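Local coordinates for protein putative ferredoxin (Hydrogenobacter thermophilus, PDB 7M1O) that probably transfers electrons as a small ferredoxin that holds a single [4Fe-4S] cluster, at residues E24-R29 against K56-E61. Residues are numbered along the deposited sequence; the frame is centred on the assembly and turned at random.
Sequences EVYKNR and KEVTDE
Strand 26-28 and the last turns of helix 52-61 run well apart, the CA atoms of Tyr-26 and Val-58, the nearest pair, being 10.2 Å from each other, so the space between the backbones is bridged by side chains alone. The contact lies in the core of a single-cluster [4Fe-4S] ferredoxin, where Tyr-26, on strand 26-28 of the antiparallel pair 26-28/34-36, reaches toward helix 52-61, which ends just before the cluster ligand Cys-62. Tyr-26 and Val-58 point at each other from opposite directions, and their apolar contact is narrow: CE2 of Tyr-26 meets CG2 of Val-58 at 3.8 Å. That methyl approaches the ring obliquely, and it also lies 4.2 Å from the phenol OH of Tyr-26. The chi1 of Tyr-26, -51°, sets CG anti to the carbonyl carbon and sends the ring from the strand toward the helix. CG1 of Val-25, the preceding residue, sits over the centre of one ring face, 3.4 Å above its plane, which probably restricts how far the ring can tilt on that side. Tyr-19 of helix 17-21, Val-7 and Ile-67 also pack against Tyr-26, whose side chain comes within about 4 Å, nearest atoms, of that of the cluster ligand Cys-18, while Val-58, about 6 Å from the cluster between nearest side-chain and cluster atoms, also touches Arg-21 and Val-22. The contact therefore belongs to the protein packing close beside the iron-sulfur site. No hydrogen bond joins the two segments, and the phenol oxygen of the buried Tyr-26 is hydrogen-bonded to OG1 of Thr-5 on strand 3-7. Thr-59 is only grazed: its OG1 is hydrogen-bonded to O of Val-55, one turn back, and to OG1 of Thr-69 on strand 67-71, and stops 4.4 Å from OH of Tyr-26.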
loop_
_atom_site.group_PDB
_atom_site.type_symbol
_atom_site.label_atom_id
_atom_site.label_comp_id
_atom_site.label_asym_id
_atom_site.label_seq_id
_atom_site.Cartn_x
_atom_site.Cartn_y
_atom_site.Cartn_z
ATOM N N GLU A 24 4.284 -8.401 0.323
ATOM C CA GLU A 24 5.517 -7.938 -0.303
ATOM C C GLU A 24 5.603 -6.413 -0.274
ATOM O O GLU A 24 6.697 -5.850 -0.272
ATOM C CB GLU A 24 5.614 -8.431 -1.752
ATOM C CG GLU A 24 5.522 -9.944 -1.930
ATOM C CD GLU A 24 4.106 -10.425 -2.204
ATOM O OE1 GLU A 24 3.148 -9.780 -1.731
ATOM O OE2 GLU A 24 3.955 -11.451 -2.900
ATOM N N VAL A 25 4.443 -5.755 -0.251
ATOM C CA VAL A 25 4.373 -4.299 -0.370
ATOM C C VAL A 25 3.851 -3.625 0.899
ATOM O O VAL A 25 4.343 -2.565 1.281
ATOM C CB VAL A 25 3.475 -3.887 -1.559
ATOM C CG1 VAL A 25 3.369 -2.368 -1.670
ATOM C CG2 VAL A 25 4.021 -4.468 -2.852
ATOM N N TYR A 26 2.858 -4.233 1.543
ATOM C CA TYR A 26 2.213 -3.628 2.708
ATOM C C TYR A 26 2.337 -4.498 3.953
ATOM O O TYR A 26 2.420 -5.722 3.863
ATOM C CB TYR A 26 0.735 -3.364 2.416
ATOM C CG TYR A 26 0.500 -2.617 1.125
ATOM C CD1 TYR A 26 0.608 -1.235 1.070
ATOM C CD2 TYR A 26 0.176 -3.296 -0.040
ATOM C CE1 TYR A 26 0.397 -0.550 -0.110
ATOM C CE2 TYR A 26 -0.038 -2.620 -1.223
ATOM C CZ TYR A 26 0.074 -1.248 -1.252
ATOM O OH TYR A 26 -0.138 -0.578 -2.431
ATOM N N LYS A 27 2.341 -3.851 5.114
ATOM C CA LYS A 27 2.390 -4.551 6.389
ATOM C C LYS A 27 1.551 -3.825 7.428
ATOM O O LYS A 27 1.318 -2.620 7.324
ATOM C CB LYS A 27 3.832 -4.676 6.888
ATOM C CG LYS A 27 4.448 -3.351 7.327
ATOM C CD LYS A 27 5.925 -3.487 7.667
ATOM C CE LYS A 27 6.514 -2.144 8.076
ATOM N NZ LYS A 27 7.995 -2.185 8.262
ATOM N N ASN A 28 1.090 -4.571 8.424
ATOM C CA ASN A 28 0.482 -3.984 9.605
ATOM C C ASN A 28 1.564 -3.206 10.352
ATOM O O ASN A 28 2.578 -3.779 10.750
ATOM C CB ASN A 28 -0.137 -5.079 10.480
ATOM C CG ASN A 28 -0.889 -4.532 11.680
ATOM O OD1 ASN A 28 -0.624 -3.428 12.153
ATOM N ND2 ASN A 28 -1.828 -5.320 12.189
ATOM N N ARG A 29 1.365 -1.901 10.522
ATOM C CA ARG A 29 2.392 -1.059 11.130
ATOM C C ARG A 29 2.555 -1.397 12.609
ATOM O O ARG A 29 3.584 -1.093 13.210
ATOM C CB ARG A 29 2.063 0.430 10.953
ATOM C CG ARG A 29 1.065 1.001 11.950
ATOM C CD ARG A 29 0.832 2.487 11.708
ATOM N NE ARG A 29 -0.112 3.052 12.668
ATOM C CZ ARG A 29 -0.421 4.343 12.750
ATOM N NH1 ARG A 29 0.143 5.221 11.931
ATOM N NH2 ARG A 29 -1.296 4.757 13.658
ATOM N N LYS A 56 -2.056 -2.467 -7.937
ATOM C CA LYS A 56 -3.105 -1.684 -8.580
ATOM C C LYS A 56 -4.483 -2.199 -8.183
ATOM O O LYS A 56 -5.425 -1.420 -8.037
ATOM C CB LYS A 56 -2.948 -1.709 -10.104
ATOM C CG LYS A 56 -1.802 -0.843 -10.617
ATOM C CD LYS A 56 -1.754 -0.794 -12.138
ATOM C CE LYS A 56 -2.725 0.233 -12.695
ATOM N NZ LYS A 56 -2.634 0.342 -14.179
ATOM N N GLU A 57 -4.594 -3.511 -7.998
ATOM C CA GLU A 57 -5.857 -4.119 -7.595
ATOM C C GLU A 57 -6.255 -3.721 -6.176
ATOM O O GLU A 57 -7.386 -3.292 -5.949
ATOM C CB GLU A 57 -5.778 -5.642 -7.710
ATOM C CG GLU A 57 -5.951 -6.156 -9.132
ATOM C CD GLU A 57 -5.688 -7.643 -9.256
ATOM O OE1 GLU A 57 -5.676 -8.337 -8.216
ATOM O OE2 GLU A 57 -5.490 -8.118 -10.393
ATOM N N VAL A 58 -5.341 -3.857 -5.219
ATOM C CA VAL A 58 -5.664 -3.521 -3.833
ATOM C C VAL A 58 -5.897 -2.023 -3.680
ATOM O O VAL A 58 -6.614 -1.590 -2.780
ATOM C CB VAL A 58 -4.560 -3.958 -2.851
ATOM C CG1 VAL A 58 -4.391 -5.465 -2.882
ATOM C CG2 VAL A 58 -3.244 -3.257 -3.157
ATOM N N THR A 59 -5.280 -1.233 -4.553
ATOM C CA THR A 59 -5.498 0.207 -4.567
ATOM C C THR A 59 -6.963 0.515 -4.877
ATOM O O THR A 59 -7.567 1.391 -4.256
ATOM C CB THR A 59 -4.586 0.903 -5.597
ATOM O OG1 THR A 59 -3.212 0.708 -5.233
ATOM C CG2 THR A 59 -4.879 2.399 -5.667
ATOM N N ASP A 60 -7.530 -0.211 -5.838
ATOM C CA ASP A 60 -8.936 -0.042 -6.193
ATOM C C ASP A 60 -9.852 -0.676 -5.151
ATOM O O ASP A 60 -11.010 -0.280 -5.009
ATOM C CB ASP A 60 -9.228 -0.654 -7.565
ATOM C CG ASP A 60 -8.574 0.108 -8.702
ATOM O OD1 ASP A 60 -8.217 1.291 -8.514
ATOM O OD2 ASP A 60 -8.428 -0.479 -9.795
ATOM N N GLU A 61 -9.330 -1.659 -4.427
ATOM C CA GLU A 61 -10.139 -2.442 -3.500
ATOM C C GLU A 61 -10.122 -1.888 -2.079
ATOM O O GLU A 61 -10.995 -2.218 -1.280
ATOM C CB GLU A 61 -9.663 -3.894 -3.492
ATOM C CG GLU A 61 -10.026 -4.656 -4.757
ATOM C CD GLU A 61 -9.346 -6.008 -4.847
ATOM O OE1 GLU A 61 -8.453 -6.290 -4.021
ATOM O OE2 GLU A 61 -9.705 -6.790 -5.750
#